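PDB 3FLP: SAP-like pentraxin, which binds calcium and, as an invertebrate lectin of the pentraxin family, probably recognises sugar ligands through rings of seven subunits stacked in pairs. Local coordinates for the calcium ion site and the interface of chains A and B. Numbering follows the deposited sequence. Chains: chain A/B, SAP-like pentraxin.

Contact 1: the calcium ion site. Residues chain A 52, 59-60, 79, 139, 145-147, 150, 152, 154, 157. With CA (calcium ion), chain C; CA (calcium ion), chain D.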
ATOM      1  N   SER A  52     -34.230 -32.550 -14.815  1.00  8.55           N
ATOM      2  CA  SER A  52     -34.573 -33.723 -15.620  1.00  8.74           C
ATOM      3  C   SER A  52     -33.604 -33.908 -16.787  1.00  8.98           C
ATOM      4  O   SER A  52     -33.436 -33.009 -17.610  1.00  8.92           O
ATOM      5  CB  SER A  52     -36.008 -33.571 -16.153  1.00  8.61           C
ATOM      6  OG  SER A  52     -36.303 -34.506 -17.178  1.00  7.95           O
ATOM      7  N   ASP A  59     -35.675 -41.582 -21.199  1.00 13.43           N
ATOM      8  CA  ASP A  59     -36.156 -40.269 -20.792  1.00 14.35           C
ATOM      9  C   ASP A  59     -35.917 -39.980 -19.310  1.00 13.76           C
ATOM     10  O   ASP A  59     -35.999 -38.828 -18.876  1.00 12.02           O
ATOM     11  CB  ASP A  59     -37.653 -40.112 -21.127  1.00 14.42           C
ATOM     12  CG  ASP A  59     -38.546 -41.110 -20.390  1.00 16.34           C
ATOM     13  OD1 ASP A  59     -38.277 -42.333 -20.447  1.00 16.66           O
ATOM     14  OD2 ASP A  59     -39.538 -40.666 -19.764  1.00 14.87           O
ATOM     15  N   ASN A  60     -35.601 -41.023 -18.546  1.00 11.92           N
ATOM     16  CA  ASN A  60     -35.370 -40.884 -17.112  1.00 11.22           C
ATOM     17  C   ASN A  60     -33.939 -41.232 -16.684  1.00  9.84           C
ATOM     18  O   ASN A  60     -33.731 -42.039 -15.781  1.00  9.30           O
ATOM     19  CB  ASN A  60     -36.380 -41.760 -16.355  1.00 11.49           C
ATOM     20  CG  ASN A  60     -37.821 -41.264 -16.502  1.00 12.65           C
ATOM     21  OD1 ASN A  60     -38.138 -40.494 -17.416  1.00 11.96           O
ATOM     22  ND2 ASN A  60     -38.701 -41.713 -15.606  1.00  8.48           N
ATOM     23  N   GLN A  79     -33.809 -40.149  -9.023  1.00  8.50           N
ATOM     24  CA  GLN A  79     -34.124 -41.292  -9.846  1.00  7.59           C
ATOM     25  C   GLN A  79     -33.017 -41.368 -10.891  1.00  7.50           C
ATOM     26  O   GLN A  79     -32.684 -40.363 -11.517  1.00  5.97           O
ATOM     27  CB  GLN A  79     -35.505 -41.131 -10.507  1.00  6.51           C
ATOM     28  CG  GLN A  79     -35.759 -42.140 -11.622  1.00  4.94           C
ATOM     29  CD  GLN A  79     -37.194 -42.143 -12.140  1.00  6.12           C
ATOM     30  OE1 GLN A  79     -37.457 -42.643 -13.236  1.00  6.74           O
ATOM     31  NE2 GLN A  79     -38.123 -41.606 -11.357  1.00  2.53           N
ATOM     32  N   THR A 139     -30.152 -34.485 -22.579  1.00  8.52           N
ATOM     33  CA  THR A 139     -30.780 -33.172 -22.669  1.00  7.81           C
ATOM     34  C   THR A 139     -31.326 -32.810 -21.294  1.00  7.89           C
ATOM     35  O   THR A 139     -32.059 -33.594 -20.688  1.00  6.83           O
ATOM     36  CB  THR A 139     -31.966 -33.173 -23.680  1.00  8.17           C
ATOM     37  OG1 THR A 139     -31.470 -33.390 -25.006  1.00 10.64           O
ATOM     38  CG2 THR A 139     -32.708 -31.851 -23.650  1.00  6.51           C
ATOM     39  N   GLU A 145     -40.757 -32.643 -16.093  1.00  9.24           N
ATOM     40  CA  GLU A 145     -40.235 -34.002 -16.197  1.00  9.91           C
ATOM     41  C   GLU A 145     -40.391 -34.437 -17.660  1.00  9.85           C
ATOM     42  O   GLU A 145     -41.500 -34.431 -18.188  1.00 10.98           O
ATOM     43  CB  GLU A 145     -41.054 -34.913 -15.272  1.00  9.98           C
ATOM     44  CG  GLU A 145     -40.352 -36.176 -14.761  1.00 10.66           C
ATOM     45  CD  GLU A 145     -40.238 -37.271 -15.805  1.00 12.28           C
ATOM     46  OE1 GLU A 145     -41.276 -37.660 -16.385  1.00 12.01           O
ATOM     47  OE2 GLU A 145     -39.106 -37.748 -16.040  1.00 12.90           O
ATOM     48  N   GLN A 146     -39.290 -34.796 -18.316  1.00 10.09           N
ATOM     49  CA  GLN A 146     -39.340 -35.220 -19.724  1.00  9.99           C
ATOM     50  C   GLN A 146     -39.758 -36.678 -19.927  1.00 10.66           C
ATOM     51  O   GLN A 146     -39.286 -37.572 -19.220  1.00  9.20           O
ATOM     52  CB  GLN A 146     -37.969 -35.057 -20.392  1.00  9.39           C
ATOM     53  CG  GLN A 146     -37.364 -33.666 -20.373  1.00  8.93           C
ATOM     54  CD  GLN A 146     -35.906 -33.671 -20.824  1.00 10.03           C
ATOM     55  OE1 GLN A 146     -35.611 -33.687 -22.021  1.00 10.45           O
ATOM     56  NE2 GLN A 146     -34.986 -33.678 -19.858  1.00  8.20           N
ATOM     57  N   ASP A 147     -40.645 -36.907 -20.894  1.00 11.88           N
ATOM     58  CA  ASP A 147     -41.071 -38.258 -21.254  1.00 13.32           C
ATOM     59  C   ASP A 147     -40.572 -38.471 -22.678  1.00 14.20           C
ATOM     60  O   ASP A 147     -40.717 -39.545 -23.263  1.00 13.35           O
ATOM     61  CB  ASP A 147     -42.590 -38.412 -21.178  1.00 12.21           C
ATOM     62  CG  ASP A 147     -43.078 -38.568 -19.757  1.00 11.75           C
ATOM     63  OD1 ASP A 147     -42.284 -39.044 -18.916  1.00 12.76           O
ATOM     64  OD2 ASP A 147     -44.248 -38.233 -19.475  1.00 13.01           O
ATOM     65  N   GLY A 150     -36.832 -33.026 -24.422  1.00 15.56           N
ATOM     66  CA  GLY A 150     -37.367 -31.675 -24.418  1.00 13.45           C
ATOM     67  C   GLY A 150     -38.880 -31.551 -24.405  1.00 13.78           C
ATOM     68  O   GLY A 150     -39.410 -30.477 -24.688  1.00 13.29           O
ATOM     69  N   GLY A 152     -43.023 -33.867 -23.679  1.00 14.39           N
ATOM     70  CA  GLY A 152     -43.836 -34.892 -23.044  1.00 13.63           C
ATOM     71  C   GLY A 152     -44.050 -34.568 -21.577  1.00 13.81           C
ATOM     72  O   GLY A 152     -44.088 -35.463 -20.736  1.00 13.61           O
ATOM     73  N   GLU A 154     -45.814 -33.293 -18.010  1.00 16.48           N
ATOM     74  CA  GLU A 154     -47.058 -33.605 -17.307  1.00 18.24           C
ATOM     75  C   GLU A 154     -47.212 -32.639 -16.141  1.00 18.69           C
ATOM     76  O   GLU A 154     -46.312 -32.510 -15.308  1.00 18.29           O
ATOM     77  CB  GLU A 154     -47.036 -35.045 -16.788  1.00 19.49           C
ATOM     78  CG  GLU A 154     -47.099 -36.084 -17.890  1.00 23.43           C
ATOM     79  CD  GLU A 154     -47.053 -37.508 -17.359  1.00 24.04           C
ATOM     80  OE1 GLU A 154     -45.969 -37.954 -16.916  1.00 20.93           O
ATOM     81  OE2 GLU A 154     -48.110 -38.174 -17.386  1.00 25.28           O
ATOM     82  N   GLU A 157     -46.264 -33.450 -12.506  1.00 18.22           N
ATOM     83  CA  GLU A 157     -44.857 -33.686 -12.190  1.00 16.24           C
ATOM     84  C   GLU A 157     -44.020 -32.410 -12.318  1.00 15.62           C
ATOM     85  O   GLU A 157     -42.797 -32.438 -12.151  1.00 15.57           O
ATOM     86  CB  GLU A 157     -44.295 -34.785 -13.090  1.00 15.38           C
ATOM     87  CG  GLU A 157     -45.012 -36.125 -12.919  1.00 17.27           C
ATOM     88  CD  GLU A 157     -44.520 -37.192 -13.886  1.00 17.96           C
ATOM     89  OE1 GLU A 157     -44.408 -36.895 -15.088  1.00 18.35           O
ATOM     90  OE2 GLU A 157     -44.256 -38.333 -13.449  1.00 20.88           O
TER
HETATM   91 CA    CA C 301     -40.124 -39.331 -17.854  1.00 11.87          CA
HETATM   92 CA    CA D 302     -43.683 -37.867 -17.126  1.00 15.10          CA
HETATM   93  O   HOH W   1     -41.442 -40.651 -16.429  1.00  3.59           O
HETATM   94  O   HOH W   2     -43.723 -39.676 -15.604  1.00 13.12           O
HETATM   95  O   HOH W   3     -43.737 -35.698 -18.069  1.00  6.35           O
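This double-calcium site of the pentraxin fold looks like a functional ligand-binding centre, rather than a catalytic, purely structural or adventitious one: CA (chain C) and CA (chain D), 3.9 Å apart, are each seven-coordinate and share protein carboxylates, and in this family calcium mediates ligand binding. A:Glu145 and A:Asp147 are the bridges. A:Glu145, with CG anti to the backbone N (chi1 -154°) and its chain bent at chi2, clasps CA (chain C) with both carboxylate oxygens, and its OE1 lies 2.5 Å from the calcium of CA (chain D) as well. A:Asp147 mirrors this, chelating CA (chain D) with both oxygens while OD1 also reaches CA (chain C). Such shared carboxylates would offset the repulsion between the cations. A:Asp59 OD2, the neutral carbonyl oxygen A:Asn60 OD1, A:Gln146 O and water 1 also bind CA (chain C). The amide suits A:Asn60 because its ND2 also donates to water 1 and to A:Gln79 OE1 (2.8 Å), which fixes its flip. Extended A:Glu154 and A:Glu157 each give one oxygen, OE1, to CA (chain D); A:Glu157 OE2 instead holds metal-bound water 2. Behind the metals, A:Gln146 is a second-shell brace: NE2 gives a nearly straight bond to A:Thr139 O (3.0 Å, 175°) and another to A:Ser52 OG, while OE1 receives A:Gly150 N on a lone pair. Waters 1 and 2 occupy metal positions that a ligand oxygen could plausibly take.

Contact 2: the interface of chains A and B. Residues chain A 41-43, 96-99; chain B 33, 107, 109-110, 171-172.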
ATOM      1  N   LYS A  41     -36.898 -21.816  -4.091  1.00  9.18           N
ATOM      2  CA  LYS A  41     -37.967 -21.267  -3.269  1.00  8.33           C
ATOM      3  C   LYS A  41     -39.201 -21.991  -3.799  1.00  8.23           C
ATOM      4  O   LYS A  41     -39.762 -21.609  -4.820  1.00  8.57           O
ATOM      5  CB  LYS A  41     -38.104 -19.760  -3.486  1.00  6.94           C
ATOM      6  CG  LYS A  41     -39.307 -19.159  -2.764  1.00  7.84           C
ATOM      7  CD  LYS A  41     -39.577 -17.734  -3.194  1.00  5.07           C
ATOM      8  CE  LYS A  41     -38.433 -16.809  -2.822  1.00  7.22           C
ATOM      9  NZ  LYS A  41     -38.789 -15.386  -3.107  1.00  8.49           N
ATOM     10  N   PRO A  42     -39.628 -23.064  -3.117  1.00  8.83           N
ATOM     11  CA  PRO A  42     -40.796 -23.829  -3.560  1.00  8.30           C
ATOM     12  C   PRO A  42     -42.145 -23.154  -3.324  1.00 10.31           C
ATOM     13  O   PRO A  42     -42.343 -22.474  -2.312  1.00 10.52           O
ATOM     14  CB  PRO A  42     -40.645 -25.136  -2.790  1.00  8.26           C
ATOM     15  CG  PRO A  42     -40.073 -24.668  -1.482  1.00  7.98           C
ATOM     16  CD  PRO A  42     -39.040 -23.644  -1.893  1.00  7.19           C
ATOM     17  N   PHE A  43     -43.066 -23.345  -4.269  1.00  9.86           N
ATOM     18  CA  PHE A  43     -44.406 -22.770  -4.164  1.00 10.70           C
ATOM     19  C   PHE A  43     -45.449 -23.794  -3.715  1.00 11.16           C
ATOM     20  O   PHE A  43     -46.563 -23.420  -3.358  1.00 12.23           O
ATOM     21  CB  PHE A  43     -44.854 -22.165  -5.499  1.00 11.29           C
ATOM     22  CG  PHE A  43     -44.174 -20.863  -5.850  1.00 12.62           C
ATOM     23  CD1 PHE A  43     -43.481 -20.128  -4.885  1.00 12.35           C
ATOM     24  CD2 PHE A  43     -44.271 -20.344  -7.139  1.00 11.43           C
ATOM     25  CE1 PHE A  43     -42.895 -18.898  -5.206  1.00 11.65           C
ATOM     26  CE2 PHE A  43     -43.691 -19.115  -7.465  1.00 12.07           C
ATOM     27  CZ  PHE A  43     -43.002 -18.393  -6.496  1.00 11.22           C
ATOM     28  N   LEU A  96     -43.094 -22.725   2.475  1.00 12.80           N
ATOM     29  CA  LEU A  96     -43.245 -22.385   1.065  1.00 11.73           C
ATOM     30  C   LEU A  96     -43.024 -20.885   0.915  1.00 10.77           C
ATOM     31  O   LEU A  96     -43.499 -20.095   1.735  1.00 10.21           O
ATOM     32  CB  LEU A  96     -44.639 -22.768   0.558  1.00 11.97           C
ATOM     33  CG  LEU A  96     -45.002 -24.258   0.611  1.00 13.11           C
ATOM     34  CD1 LEU A  96     -46.431 -24.465   0.106  1.00 11.96           C
ATOM     35  CD2 LEU A  96     -44.020 -25.062  -0.234  1.00 13.23           C
ATOM     36  N   GLY A  97     -42.283 -20.495  -0.116  1.00  8.85           N
ATOM     37  CA  GLY A  97     -42.010 -19.087  -0.320  1.00  7.96           C
ATOM     38  C   GLY A  97     -40.663 -18.644   0.234  1.00  8.75           C
ATOM     39  O   GLY A  97     -40.254 -17.505   0.007  1.00  9.59           O
ATOM     40  N   GLN A  98     -39.982 -19.524   0.970  1.00  7.86           N
ATOM     41  CA  GLN A  98     -38.659 -19.213   1.522  1.00  8.47           C
ATOM     42  C   GLN A  98     -37.563 -19.917   0.719  1.00  7.94           C
ATOM     43  O   GLN A  98     -37.812 -20.938   0.076  1.00  7.32           O
ATOM     44  CB  GLN A  98     -38.552 -19.635   2.992  1.00  7.59           C
ATOM     45  CG  GLN A  98     -39.391 -18.781   3.930  1.00  9.46           C
ATOM     46  CD  GLN A  98     -39.077 -17.305   3.789  1.00 10.66           C
ATOM     47  OE1 GLN A  98     -37.983 -16.855   4.133  1.00 10.78           O
ATOM     48  NE2 GLN A  98     -40.031 -16.546   3.263  1.00 11.31           N
ATOM     49  N   TRP A  99     -36.356 -19.357   0.757  1.00  7.44           N
ATOM     50  CA  TRP A  99     -35.215 -19.909   0.034  1.00  7.00           C
ATOM     51  C   TRP A  99     -34.485 -21.001   0.802  1.00  7.29           C
ATOM     52  O   TRP A  99     -34.361 -20.940   2.024  1.00  9.75           O
ATOM     53  CB  TRP A  99     -34.199 -18.812  -0.292  1.00  5.79           C
ATOM     54  CG  TRP A  99     -34.594 -17.853  -1.371  1.00  5.75           C
ATOM     55  CD1 TRP A  99     -35.020 -16.555  -1.212  1.00  4.52           C
ATOM     56  CD2 TRP A  99     -34.533 -18.086  -2.788  1.00  4.23           C
ATOM     57  NE1 TRP A  99     -35.214 -15.971  -2.443  1.00  5.40           N
ATOM     58  CE2 TRP A  99     -34.925 -16.886  -3.426  1.00  4.34           C
ATOM     59  CE3 TRP A  99     -34.185 -19.193  -3.578  1.00  4.14           C
ATOM     60  CZ2 TRP A  99     -34.975 -16.761  -4.821  1.00  2.46           C
ATOM     61  CZ3 TRP A  99     -34.235 -19.072  -4.965  1.00  1.00           C
ATOM     62  CH2 TRP A  99     -34.625 -17.861  -5.570  1.00  1.00           C
TER
ATOM     63  N   GLN B  33     -45.282 -11.785  -2.683  1.00 11.32           N
ATOM     64  CA  GLN B  33     -44.646 -11.523  -1.395  1.00 10.75           C
ATOM     65  C   GLN B  33     -44.196 -10.067  -1.344  1.00 10.03           C
ATOM     66  O   GLN B  33     -43.928  -9.451  -2.375  1.00  9.48           O
ATOM     67  CB  GLN B  33     -43.413 -12.415  -1.212  1.00  9.14           C
ATOM     68  CG  GLN B  33     -43.658 -13.904  -1.345  1.00 11.00           C
ATOM     69  CD  GLN B  33     -42.369 -14.702  -1.236  1.00 12.51           C
ATOM     70  OE1 GLN B  33     -41.462 -14.551  -2.060  1.00 14.12           O
ATOM     71  NE2 GLN B  33     -42.278 -15.546  -0.218  1.00 10.82           N
ATOM     72  N   SER B 107     -45.942 -12.882   3.111  1.00  8.48           N
ATOM     73  CA  SER B 107     -45.806 -13.900   2.080  1.00  9.85           C
ATOM     74  C   SER B 107     -47.173 -14.490   1.762  1.00  9.43           C
ATOM     75  O   SER B 107     -47.798 -15.130   2.614  1.00  7.95           O
ATOM     76  CB  SER B 107     -44.856 -15.016   2.528  1.00  9.85           C
ATOM     77  OG  SER B 107     -44.779 -16.031   1.538  1.00 11.54           O
ATOM     78  N   VAL B 109     -47.560 -16.733  -0.393  1.00  9.98           N
ATOM     79  CA  VAL B 109     -47.338 -18.135  -0.726  1.00 11.12           C
ATOM     80  C   VAL B 109     -47.796 -19.035   0.417  1.00 11.07           C
ATOM     81  O   VAL B 109     -48.465 -20.037   0.185  1.00 12.09           O
ATOM     82  CB  VAL B 109     -45.844 -18.427  -1.052  1.00 11.51           C
ATOM     83  CG1 VAL B 109     -45.688 -19.861  -1.537  1.00 12.90           C
ATOM     84  CG2 VAL B 109     -45.344 -17.472  -2.123  1.00  7.61           C
ATOM     85  N   ASP B 110     -47.452 -18.675   1.650  1.00 11.52           N
ATOM     86  CA  ASP B 110     -47.855 -19.476   2.805  1.00 10.66           C
ATOM     87  C   ASP B 110     -48.808 -18.715   3.734  1.00 10.41           C
ATOM     88  O   ASP B 110     -49.304 -19.262   4.710  1.00  9.54           O
ATOM     89  CB  ASP B 110     -46.613 -19.958   3.577  1.00 10.25           C
ATOM     90  CG  ASP B 110     -45.825 -18.818   4.198  1.00 11.59           C
ATOM     91  OD1 ASP B 110     -45.981 -17.674   3.732  1.00 12.66           O
ATOM     92  OD2 ASP B 110     -45.041 -19.064   5.146  1.00 12.45           O
ATOM     93  N   GLU B 171     -40.050  -9.957  -2.023  1.00 10.28           N
ATOM     94  CA  GLU B 171     -39.693 -11.242  -1.435  1.00 10.46           C
ATOM     95  C   GLU B 171     -39.988 -11.151   0.055  1.00  9.92           C
ATOM     96  O   GLU B 171     -40.159 -10.055   0.580  1.00  8.26           O
ATOM     97  CB  GLU B 171     -38.203 -11.533  -1.642  1.00 12.49           C
ATOM     98  CG  GLU B 171     -37.809 -11.774  -3.091  1.00 16.61           C
ATOM     99  CD  GLU B 171     -36.553 -12.617  -3.216  1.00 18.48           C
ATOM    100  OE1 GLU B 171     -36.396 -13.548  -2.405  1.00 21.02           O
ATOM    101  OE2 GLU B 171     -35.734 -12.365  -4.129  1.00 20.37           O
ATOM    102  N   ALA B 172     -40.058 -12.295   0.730  1.00  8.61           N
ATOM    103  CA  ALA B 172     -40.306 -12.306   2.166  1.00  8.11           C
ATOM    104  C   ALA B 172     -38.975 -12.532   2.885  1.00  8.74           C
ATOM    105  O   ALA B 172     -38.555 -13.669   3.108  1.00  8.01           O
ATOM    106  CB  ALA B 172     -41.301 -13.397   2.524  1.00  6.68           C
TER
HETATM  107  O   HOH W   4     -38.814 -14.889   0.029  1.00 13.47           O
HETATM  108  O   HOH W   5     -42.663 -17.500   2.340  1.00 17.34           O
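A:Lys41 sets CG anti to its backbone N (chi1 174°) and bends at chi3, while B:Gln33 runs extended beyond CG, so the two meet tip to tip across this subunit contact of the cyclic pentraxin heptamer. A:Lys41 NZ lies 3.0 Å from the amide oxygen B:Gln33 OE1, in the plane of that carbonyl. The other end of the same amide is used too: B:Gln33 NE2 donates to A:Gly97 O at 2.8 Å, from above the carbonyl plane, and to B:Ser107 OG within its own chain. Three partners thus fix the amide's rotation, a task suited to a group that both donates and accepts. The B:Glu171 carboxylate carbon CD sits at the edge of the A:Trp99 indole, in its plane, with the carboxylate and ring planes 50° apart. Its OE1 takes the indole N-H on its syn lone pair, A:Trp99 NE1 standing 2.7 Å away, and also forms a salt bridge with A:Lys41 NZ (3.1 Å). The lysine ammonium should stabilise the carboxylate's negative charge. A:Lys41 CE rests over one face of the indole, toward its rim, so the tryptophan both supports the lysine and binds its acidic partner. A:Gln98, bent at chi2, turns NE2 onto a lone pair of B:Ala172 O at 3.2 Å; the same nitrogen donates to water 5, which joins A:Leu96 O to B:Ser107 OG. Water 4 links A:Gly97 O with B:Ala172 N. Beside this polar network, branched B:Val109 supplies the apolar side, pressing CG1 against A:Leu96 CB (3.7 Å); the A:Phe43 and B:Val109 side chains cross at about a right angle, CD1 meeting CG1.

The centres of the C-alpha atoms of contact 1 and contact 2 lie about 26 Å apart, and the contacts have no residue in common within chain A. The metal ligands of contact 1 come from residues 59-60 and from the loop and 3-10 helix (155-157) of 145-157, backed by strands 48-55, 73-80 and 139-142; the chain A side of contact 2 comes from the end of strand 33-42 and the loop leading into strand 100-107. Ligand binding and this part of the subunit contact thus appear to use separate surfaces. Each of the 14 chains carries its own calcium pair, which would favour multivalent recognition.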